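Side-chain contacts in ADP-dependent (S)-NAD(P)H-hydrate dehydratase (Streptococcus mutans, PDB 3BGK), which probably catalyses ADP-dependent dehydration of the S-form of hydrated NAD(P)H, taking part in the repair of this damaged nicotinamide cofactor: residues E121-A126 with F145-Q150; K155-I160 with G259-F264; P242-G247 with Y281-L286. All coordinates share one frame; numbering follows the deposited sequence.

Overall arrangement
The three contacts lie across one alpha/beta/alpha sandwich. Contact 1 joins helices 116-125 and 139-151 on one side of the central sheet; contact 2 sets helix 249-263 against strand 157-161 on the other side, with the two centres about 14 Å apart. They touch through Gln156 and through Trp149, which meets Leu158 and Ile160. Contact 3 ties the loop before helix 249-263 to helix 268-287; its centre is about 33 Å from that of contact 1 and 24 Å from that of contact 2. Along the chain contact 1 closes first, whereas contacts 2 and 3 interleave; helix 249-263 is held to the sheet by one, and helix 268-287 to the loop near the predicted AMP site by the other.

Contact 1. Residues E121-A126 with F145-Q150; sequences EQITAA and FDVVWQ
Ile123 reaches across from helix 116-125 and sets its terminal methyl against the backbone and side chain of Val148 on helix 139-151. CD1 of Ile123 lies 3.8 Å from CA of Val148 and 3.9 Å from its CG2, and the two side chains cross at about a right angle. The torsions explain this end-on approach: the CG1 branch of Ile123 stands beside the backbone N (chi1 -72°) and its outer bond is nearly extended (chi2 153°), carrying the methyl to the neighbouring helix. Val148 keeps CG1 anti to its own N, which turns CG2 to the isoleucine. Val147 completes the reception from the preceding position, its CG1 4.4 Å from the same CD1. Isoleucine suits this place because it is long enough to bridge the gap, while beta-branched valines offer short, rigid methyls to a partner that must come close to the backbone.

Beside this apolar joint helix 116-125 ends with a bond of its own. OG1 of Thr124 donates to O of Glu121 at 2.8 Å, tilted 23° from the carbonyl plane, and Ala125 N bonds to the same oxygen, so the last turn is gripped twice. Farther round helix 139-151, CE2 of Phe145 sits 3.7 Å above the ring plane of Trp149, offset toward the rim. Val148 also packs on Val129 and Met131 of strand 128-131, and Ile123 on Leu62. Two neighbouring helices sharing one face of the parallel part of the sheet in this way are characteristic of the alpha/beta/alpha sandwich of ribokinase-like enzymes, to which the NnrD/CARKD family belongs.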
loop_
_atom_site.group_PDB
_atom_site.type_symbol
_atom_site.label_atom_id
_atom_site.label_comp_id
_atom_site.label_asym_id
_atom_site.label_seq_id
_atom_site.Cartn_x
_atom_site.Cartn_y
_atom_site.Cartn_z
ATOM N N GLU A 121 23.979 6.267 17.241
ATOM C CA GLU A 121 23.334 5.422 18.246
ATOM C C GLU A 121 22.873 4.104 17.634
ATOM O O GLU A 121 23.078 3.039 18.217
ATOM C CB GLU A 121 22.135 6.145 18.882
ATOM C CG GLU A 121 22.501 7.268 19.851
ATOM N N GLN A 122 22.269 4.183 16.450
ATOM C CA GLN A 122 21.729 3.003 15.780
ATOM C C GLN A 122 22.799 2.037 15.275
ATOM O O GLN A 122 22.565 0.826 15.233
ATOM C CB GLN A 122 20.769 3.399 14.646
ATOM C CG GLN A 122 19.428 3.967 15.127
ATOM C CD GLN A 122 18.614 2.986 15.971
ATOM O OE1 GLN A 122 18.554 1.788 15.677
ATOM N NE2 GLN A 122 17.973 3.497 17.016
ATOM N N ILE A 123 23.967 2.560 14.908
ATOM C CA ILE A 123 25.092 1.711 14.513
ATOM C C ILE A 123 25.535 0.827 15.688
ATOM O O ILE A 123 25.705 -0.389 15.515
ATOM C CB ILE A 123 26.275 2.527 13.925
ATOM C CG1 ILE A 123 25.920 3.057 12.532
ATOM C CG2 ILE A 123 27.535 1.669 13.821
ATOM C CD1 ILE A 123 26.659 4.328 12.142
ATOM N N THR A 124 25.681 1.428 16.875
ATOM C CA THR A 124 26.068 0.696 18.097
ATOM C C THR A 124 25.031 -0.330 18.564
ATOM O O THR A 124 25.380 -1.290 19.255
ATOM C CB THR A 124 26.360 1.638 19.305
ATOM O OG1 THR A 124 25.125 2.079 19.883
ATOM C CG2 THR A 124 27.202 2.849 18.896
ATOM N N ALA A 125 23.763 -0.113 18.220
ATOM C CA ALA A 125 22.687 -1.053 18.563
ATOM C C ALA A 125 22.573 -2.226 17.567
ATOM O O ALA A 125 21.959 -3.249 17.870
ATOM C CB ALA A 125 21.360 -0.315 18.677
ATOM N N ALA A 126 23.170 -2.070 16.385
ATOM C CA ALA A 126 23.087 -3.076 15.324
ATOM C C ALA A 126 24.154 -4.165 15.439
ATOM O O ALA A 126 25.274 -3.899 15.887
ATOM C CB ALA A 126 23.179 -2.397 13.960
ATOM N N PHE A 145 28.807 7.585 4.720
ATOM C CA PHE A 145 29.776 6.503 4.598
ATOM C C PHE A 145 30.806 6.628 5.711
ATOM O O PHE A 145 31.092 5.656 6.417
ATOM C CB PHE A 145 30.479 6.528 3.241
ATOM C CG PHE A 145 31.415 5.370 3.025
ATOM C CD1 PHE A 145 30.977 4.217 2.381
ATOM C CD2 PHE A 145 32.729 5.428 3.471
ATOM C CE1 PHE A 145 31.838 3.142 2.183
ATOM C CE2 PHE A 145 33.591 4.360 3.282
ATOM C CZ PHE A 145 33.150 3.219 2.636
ATOM N N ASP A 146 31.329 7.844 5.872
ATOM C CA ASP A 146 32.395 8.124 6.827
ATOM C C ASP A 146 31.960 8.068 8.292
ATOM O O ASP A 146 32.777 7.761 9.160
ATOM C CB ASP A 146 33.078 9.457 6.497
ATOM C CG ASP A 146 33.924 9.385 5.231
ATOM O OD1 ASP A 146 34.602 8.358 5.000
ATOM O OD2 ASP A 146 33.913 10.366 4.462
ATOM N N VAL A 147 30.688 8.359 8.564
ATOM C CA VAL A 147 30.133 8.202 9.914
ATOM C C VAL A 147 30.140 6.719 10.273
ATOM O O VAL A 147 30.731 6.312 11.279
ATOM C CB VAL A 147 28.693 8.781 10.045
ATOM C CG1 VAL A 147 28.078 8.431 11.401
ATOM C CG2 VAL A 147 28.703 10.285 9.854
ATOM N N VAL A 148 29.500 5.924 9.414
ATOM C CA VAL A 148 29.418 4.472 9.560
ATOM C C VAL A 148 30.805 3.873 9.706
ATOM O O VAL A 148 31.059 3.145 10.658
ATOM C CB VAL A 148 28.682 3.835 8.354
ATOM C CG1 VAL A 148 28.755 2.306 8.398
ATOM C CG2 VAL A 148 27.249 4.316 8.310
ATOM N N TRP A 149 31.698 4.203 8.776
ATOM C CA TRP A 149 33.060 3.673 8.769
ATOM C C TRP A 149 33.818 3.901 10.082
ATOM O O TRP A 149 34.609 3.054 10.497
ATOM C CB TRP A 149 33.850 4.252 7.591
ATOM C CG TRP A 149 35.037 3.417 7.221
ATOM C CD1 TRP A 149 36.349 3.664 7.528
ATOM C CD2 TRP A 149 35.018 2.181 6.500
ATOM N NE1 TRP A 149 37.146 2.657 7.031
ATOM C CE2 TRP A 149 36.355 1.736 6.397
ATOM C CE3 TRP A 149 33.999 1.406 5.926
ATOM C CZ2 TRP A 149 36.703 0.553 5.741
ATOM C CZ3 TRP A 149 34.345 0.228 5.271
ATOM C CH2 TRP A 149 35.687 -0.187 5.190
ATOM N N GLN A 150 33.575 5.034 10.738
ATOM C CA GLN A 150 34.227 5.338 12.023
ATOM C C GLN A 150 33.488 4.760 13.239
ATOM O O GLN A 150 34.064 4.633 14.324
ATOM C CB GLN A 150 34.430 6.850 12.194
ATOM C CG GLN A 150 35.480 7.451 11.254
#

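Contact 2. Residues K155-I160 with G259-F264; sequences KQTLII and GFVAQF
In the three-layer sandwich of this ribokinase-like fold, Val261 of helix 249-263 faces Thr157 and Ile159 of strand 157-161, an inner strand of the sheet. Residues 157 and 159 alternate with Leu158 and Ile160, so the first pair looks to helix 249-263 and the second to the opposite layer, where Trp149 lies. One methyl does all the touching from the helix side. CG2 of Val261 comes within 4.3 Å of CD1 of Ile159 and 4.4 Å of CG2 of Thr157, lying across two successive side chains on this face of the strand. Ile159 meets it with an extended outer bond (chi2 159°), which pushes the terminal methyl off the sheet. Thr157 holds CG2 anti to its own backbone N, so that a methyl, and not the hydroxyl, is presented to the valine. Val261 also packs on Val128 and Ile182, in the strands flanking 157-161 on its two sides, and thus lies over three strands.

Beyond the valine, residues 260-264 bond and pack among themselves. Phe264 N and Gln263 N both bond to O of Phe260, at 2.9 and 3.1 Å. CE2 of Phe264 stands 3.9 Å above the ring plane of Phe260, while CG of Gln263 covers a face of the Phe264 ring. The amide of Gln263 has partners at both ends: NE2 donates to Ser84 O and OE1 accepts from Arg49 NH2. Tyr291 of a second subunit packs on Gln263 and Phe264.

No polar bond crosses between strand and helix here. Branched side chains that favour strands meet a compact valine through loose van der Waals contact, and burial of hydrocarbon, not directional bonding, joins the two layers.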
loop_
_atom_site.group_PDB
_atom_site.type_symbol
_atom_site.label_atom_id
_atom_site.label_comp_id
_atom_site.label_asym_id
_atom_site.label_seq_id
_atom_site.Cartn_x
_atom_site.Cartn_y
_atom_site.Cartn_z
ATOM N N LYS A 155 33.007 -6.630 16.410
ATOM C CA LYS A 155 32.041 -7.738 16.492
ATOM C C LYS A 155 30.903 -7.651 15.456
ATOM O O LYS A 155 30.098 -8.580 15.329
ATOM C CB LYS A 155 31.453 -7.839 17.909
ATOM N N GLN A 156 30.848 -6.540 14.726
ATOM C CA GLN A 156 29.784 -6.290 13.759
ATOM C C GLN A 156 30.109 -6.823 12.366
ATOM O O GLN A 156 31.263 -6.805 11.944
ATOM C CB GLN A 156 29.522 -4.793 13.650
ATOM C CG GLN A 156 28.864 -4.158 14.850
ATOM C CD GLN A 156 28.572 -2.696 14.612
ATOM O OE1 GLN A 156 29.382 -1.980 14.021
ATOM N NE2 GLN A 156 27.409 -2.242 15.057
ATOM N N THR A 157 29.079 -7.281 11.658
ATOM C CA THR A 157 29.199 -7.656 10.249
ATOM C C THR A 157 28.817 -6.471 9.362
ATOM O O THR A 157 27.769 -5.844 9.552
ATOM C CB THR A 157 28.326 -8.882 9.914
ATOM O OG1 THR A 157 28.603 -9.928 10.853
ATOM C CG2 THR A 157 28.609 -9.393 8.503
ATOM N N LEU A 158 29.678 -6.160 8.404
ATOM C CA LEU A 158 29.461 -5.019 7.527
ATOM C C LEU A 158 29.313 -5.478 6.085
ATOM O O LEU A 158 30.225 -6.100 5.522
ATOM C CB LEU A 158 30.601 -4.000 7.659
ATOM C CG LEU A 158 30.580 -2.762 6.753
ATOM C CD1 LEU A 158 29.427 -1.816 7.101
ATOM C CD2 LEU A 158 31.922 -2.029 6.814
ATOM N N ILE A 159 28.154 -5.175 5.506
ATOM C CA ILE A 159 27.882 -5.464 4.106
ATOM C C ILE A 159 27.925 -4.162 3.319
ATOM O O ILE A 159 27.209 -3.200 3.626
ATOM C CB ILE A 159 26.531 -6.191 3.893
ATOM C CG1 ILE A 159 26.382 -7.351 4.884
ATOM C CG2 ILE A 159 26.423 -6.703 2.463
ATOM C CD1 ILE A 159 24.951 -7.786 5.105
ATOM N N ILE A 160 28.786 -4.145 2.309
ATOM C CA ILE A 160 28.978 -2.981 1.466
ATOM C C ILE A 160 28.418 -3.307 0.087
ATOM O O ILE A 160 28.907 -4.206 -0.602
ATOM C CB ILE A 160 30.472 -2.583 1.395
ATOM C CG1 ILE A 160 31.025 -2.339 2.809
ATOM C CG2 ILE A 160 30.660 -1.350 0.514
ATOM C CD1 ILE A 160 32.542 -2.352 2.902
ATOM N N GLY A 259 19.773 -10.633 6.351
ATOM C CA GLY A 259 18.863 -11.332 7.247
ATOM C C GLY A 259 19.429 -12.674 7.684
ATOM O O GLY A 259 19.255 -13.090 8.845
ATOM N N PHE A 260 20.110 -13.352 6.758
ATOM C CA PHE A 260 20.740 -14.632 7.060
ATOM C C PHE A 260 21.853 -14.477 8.093
ATOM O O PHE A 260 21.846 -15.169 9.117
ATOM C CB PHE A 260 21.254 -15.308 5.784
ATOM C CG PHE A 260 20.235 -16.190 5.102
ATOM C CD1 PHE A 260 18.998 -15.682 4.699
ATOM C CD2 PHE A 260 20.522 -17.526 4.843
ATOM C CE1 PHE A 260 18.059 -16.491 4.063
ATOM C CE2 PHE A 260 19.594 -18.353 4.204
ATOM C CZ PHE A 260 18.359 -17.833 3.808
ATOM N N VAL A 261 22.783 -13.552 7.840
ATOM C CA VAL A 261 23.953 -13.364 8.705
ATOM C C VAL A 261 23.565 -12.876 10.105
ATOM O O VAL A 261 24.281 -13.125 11.079
ATOM C CB VAL A 261 25.044 -12.442 8.076
ATOM C CG1 VAL A 261 25.560 -13.025 6.769
ATOM C CG2 VAL A 261 24.525 -11.027 7.863
ATOM N N ALA A 262 22.414 -12.211 10.190
ATOM C CA ALA A 262 21.864 -11.729 11.457
ATOM C C ALA A 262 21.464 -12.856 12.415
ATOM O O ALA A 262 21.599 -12.715 13.623
ATOM C CB ALA A 262 20.676 -10.809 11.195
ATOM N N GLN A 263 20.988 -13.972 11.868
ATOM C CA GLN A 263 20.413 -15.055 12.674
ATOM C C GLN A 263 21.219 -16.357 12.677
ATOM O O GLN A 263 21.112 -17.134 13.628
ATOM C CB GLN A 263 18.961 -15.336 12.239
ATOM C CG GLN A 263 18.820 -15.794 10.784
ATOM C CD GLN A 263 17.437 -15.560 10.206
ATOM O OE1 GLN A 263 16.474 -16.241 10.551
ATOM N NE2 GLN A 263 17.341 -14.608 9.293
ATOM N N PHE A 264 21.996 -16.611 11.622
ATOM C CA PHE A 264 22.796 -17.846 11.539
ATOM C C PHE A 264 24.286 -17.547 11.742
ATOM O O PHE A 264 24.932 -16.967 10.865
ATOM C CB PHE A 264 22.576 -18.577 10.206
ATOM C CG PHE A 264 21.132 -18.825 9.869
ATOM C CD1 PHE A 264 20.354 -19.684 10.637
ATOM C CD2 PHE A 264 20.551 -18.209 8.759
ATOM C CE1 PHE A 264 19.011 -19.919 10.316
ATOM C CE2 PHE A 264 19.204 -18.439 8.423
ATOM C CZ PHE A 264 18.439 -19.294 9.204
#

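Contact 3. Residues P242-G247 with Y281-L286; sequences PYQATG and YIADQL
Tyr243 reaches Asp284 through its first torsion: chi1 of 37° places CG between the backbone N and the carbonyl carbon, the crowded position, and swings the ring out of the loop toward helix 268-287. Gln244 takes another course, CG beside its backbone N (chi1 -84°) and the chain extended beyond, so that its aliphatic part is laid against Ala283.

The phenol and the carboxylate cross at about a right angle, their planes 72° apart, with OD1 of Asp284 at the ring edge near its plane. Tyr243 OH donates to this oxygen; the modelled separation of OH and OD1, 2.4 Å, is very short and its exact value doubtful. OD1 also accepts from Gly240 N, so two groups of one loop meet at it. Tyrosine suits the place because its ring spans the distance from loop to helix and ends in a donor.

Along the ring's side, CE2 of Tyr243 passes 3.3 Å from O of Ala283 in an oblique approach and 4.1 Å from CB of the same residue. CG of Gln244 presses on that methyl at 3.5 Å. A residue as small as alanine lets ring and glutamine both come this close to the helix.

The loop lies between strand 233-237 and helix 249-263, and Gln244 is about 7 Å, side chain to side chain, from Thr226 of the predicted AMP site. The loop also meets a third subunit, whose Arg49 hydrogen-bonds to Pro242 O. Within the chain, Ala283 also packs on Ile298 and Thr246 on Pro295, placing the contact where helix 268-287, helix 295-310 and the loop following strand 233-237, in the antiparallel part of the sheet, come together.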
loop_
_atom_site.group_PDB
_atom_site.type_symbol
_atom_site.label_atom_id
_atom_site.label_comp_id
_atom_site.label_asym_id
_atom_site.label_seq_id
_atom_site.Cartn_x
_atom_site.Cartn_y
_atom_site.Cartn_z
ATOM N N PRO A 242 16.832 -15.937 -16.562
ATOM C CA PRO A 242 16.681 -14.622 -17.197
ATOM C C PRO A 242 15.498 -13.812 -16.668
ATOM O O PRO A 242 15.461 -12.598 -16.844
ATOM C CB PRO A 242 16.474 -14.968 -18.675
ATOM C CG PRO A 242 15.908 -16.338 -18.665
ATOM C CD PRO A 242 16.542 -17.036 -17.501
ATOM N N TYR A 243 14.551 -14.489 -16.029
ATOM C CA TYR A 243 13.397 -13.856 -15.380
ATOM C C TYR A 243 13.820 -13.006 -14.167
ATOM O O TYR A 243 13.009 -12.275 -13.583
ATOM C CB TYR A 243 12.384 -14.933 -14.960
ATOM C CG TYR A 243 13.044 -16.203 -14.468
ATOM C CD1 TYR A 243 13.274 -17.275 -15.337
ATOM C CD2 TYR A 243 13.469 -16.323 -13.143
ATOM C CE1 TYR A 243 13.894 -18.438 -14.898
ATOM C CE2 TYR A 243 14.091 -17.478 -12.695
ATOM C CZ TYR A 243 14.298 -18.532 -13.579
ATOM O OH TYR A 243 14.907 -19.683 -13.138
ATOM N N GLN A 244 15.093 -13.111 -13.802
ATOM C CA GLN A 244 15.653 -12.341 -12.703
ATOM C C GLN A 244 16.272 -11.028 -13.162
ATOM O O GLN A 244 16.645 -10.192 -12.330
ATOM C CB GLN A 244 16.704 -13.164 -11.971
ATOM C CG GLN A 244 16.131 -14.097 -10.933
ATOM C CD GLN A 244 17.194 -14.931 -10.274
ATOM O OE1 GLN A 244 17.591 -14.666 -9.138
ATOM N NE2 GLN A 244 17.682 -15.937 -10.989
ATOM N N ALA A 245 16.387 -10.848 -14.475
ATOM C CA ALA A 245 17.059 -9.674 -15.032
ATOM C C ALA A 245 16.152 -8.441 -15.006
ATOM O O ALA A 245 15.819 -7.866 -16.052
ATOM C CB ALA A 245 17.551 -9.966 -16.439
ATOM N N THR A 246 15.762 -8.047 -13.796
ATOM C CA THR A 246 14.826 -6.945 -13.592
ATOM C C THR A 246 15.283 -6.062 -12.438
ATOM O O THR A 246 15.940 -6.538 -11.506
ATOM C CB THR A 246 13.370 -7.455 -13.382
ATOM O OG1 THR A 246 12.476 -6.344 -13.267
ATOM C CG2 THR A 246 13.251 -8.318 -12.138
ATOM N N GLY A 247 14.947 -4.776 -12.522
ATOM C CA GLY A 247 15.415 -3.775 -11.561
ATOM C C GLY A 247 15.041 -4.122 -10.133
ATOM O O GLY A 247 13.898 -4.494 -9.870
ATOM N N TYR A 281 16.796 -19.685 -6.016
ATOM C CA TYR A 281 15.936 -20.861 -5.904
ATOM C C TYR A 281 14.464 -20.469 -5.880
ATOM O O TYR A 281 13.643 -21.116 -6.528
ATOM C CB TYR A 281 16.303 -21.666 -4.656
ATOM C CG TYR A 281 15.372 -22.809 -4.327
ATOM C CD1 TYR A 281 15.550 -24.062 -4.900
ATOM C CD2 TYR A 281 14.329 -22.641 -3.422
ATOM C CE1 TYR A 281 14.698 -25.121 -4.593
ATOM C CE2 TYR A 281 13.479 -23.683 -3.111
ATOM C CZ TYR A 281 13.669 -24.922 -3.697
ATOM O OH TYR A 281 12.824 -25.967 -3.380
ATOM N N ILE A 282 14.139 -19.414 -5.134
ATOM C CA ILE A 282 12.769 -18.896 -5.077
ATOM C C ILE A 282 12.351 -18.347 -6.450
ATOM O O ILE A 282 11.251 -18.636 -6.939
ATOM C CB ILE A 282 12.595 -17.843 -3.944
ATOM C CG1 ILE A 282 12.694 -18.524 -2.573
ATOM C CG2 ILE A 282 11.266 -17.107 -4.080
ATOM C CD1 ILE A 282 12.993 -17.582 -1.407
ATOM N N ALA A 283 13.250 -17.586 -7.074
ATOM C CA ALA A 283 13.030 -17.035 -8.407
ATOM C C ALA A 283 12.740 -18.146 -9.416
ATOM O O ALA A 283 11.852 -17.997 -10.265
ATOM C CB ALA A 283 14.228 -16.197 -8.849
ATOM N N ASP A 284 13.479 -19.258 -9.301
ATOM C CA ASP A 284 13.243 -20.454 -10.122
ATOM C C ASP A 284 11.849 -21.026 -9.923
ATOM O O ASP A 284 11.200 -21.400 -10.896
ATOM C CB ASP A 284 14.301 -21.541 -9.873
ATOM C CG ASP A 284 15.550 -21.357 -10.733
ATOM O OD1 ASP A 284 15.918 -20.194 -11.022
ATOM O OD2 ASP A 284 16.169 -22.370 -11.128
ATOM N N GLN A 285 11.389 -21.094 -8.678
ATOM C CA GLN A 285 10.030 -21.575 -8.393
ATOM C C GLN A 285 8.951 -20.659 -8.954
ATOM O O GLN A 285 7.980 -21.134 -9.549
ATOM C CB GLN A 285 9.811 -21.748 -6.897
ATOM C CG GLN A 285 10.215 -23.104 -6.381
ATOM C CD GLN A 285 10.044 -23.230 -4.889
ATOM O OE1 GLN A 285 9.373 -22.415 -4.242
ATOM N NE2 GLN A 285 10.650 -24.261 -4.324
ATOM N N LEU A 286 9.134 -19.352 -8.768
ATOM C CA LEU A 286 8.189 -18.350 -9.261
ATOM C C LEU A 286 8.170 -18.225 -10.791
ATOM O O LEU A 286 7.186 -17.734 -11.361
ATOM C CB LEU A 286 8.454 -16.977 -8.612
ATOM C CG LEU A 286 8.077 -16.813 -7.137
ATOM C CD1 LEU A 286 8.554 -15.482 -6.591
ATOM C CD2 LEU A 286 6.569 -16.979 -6.928
#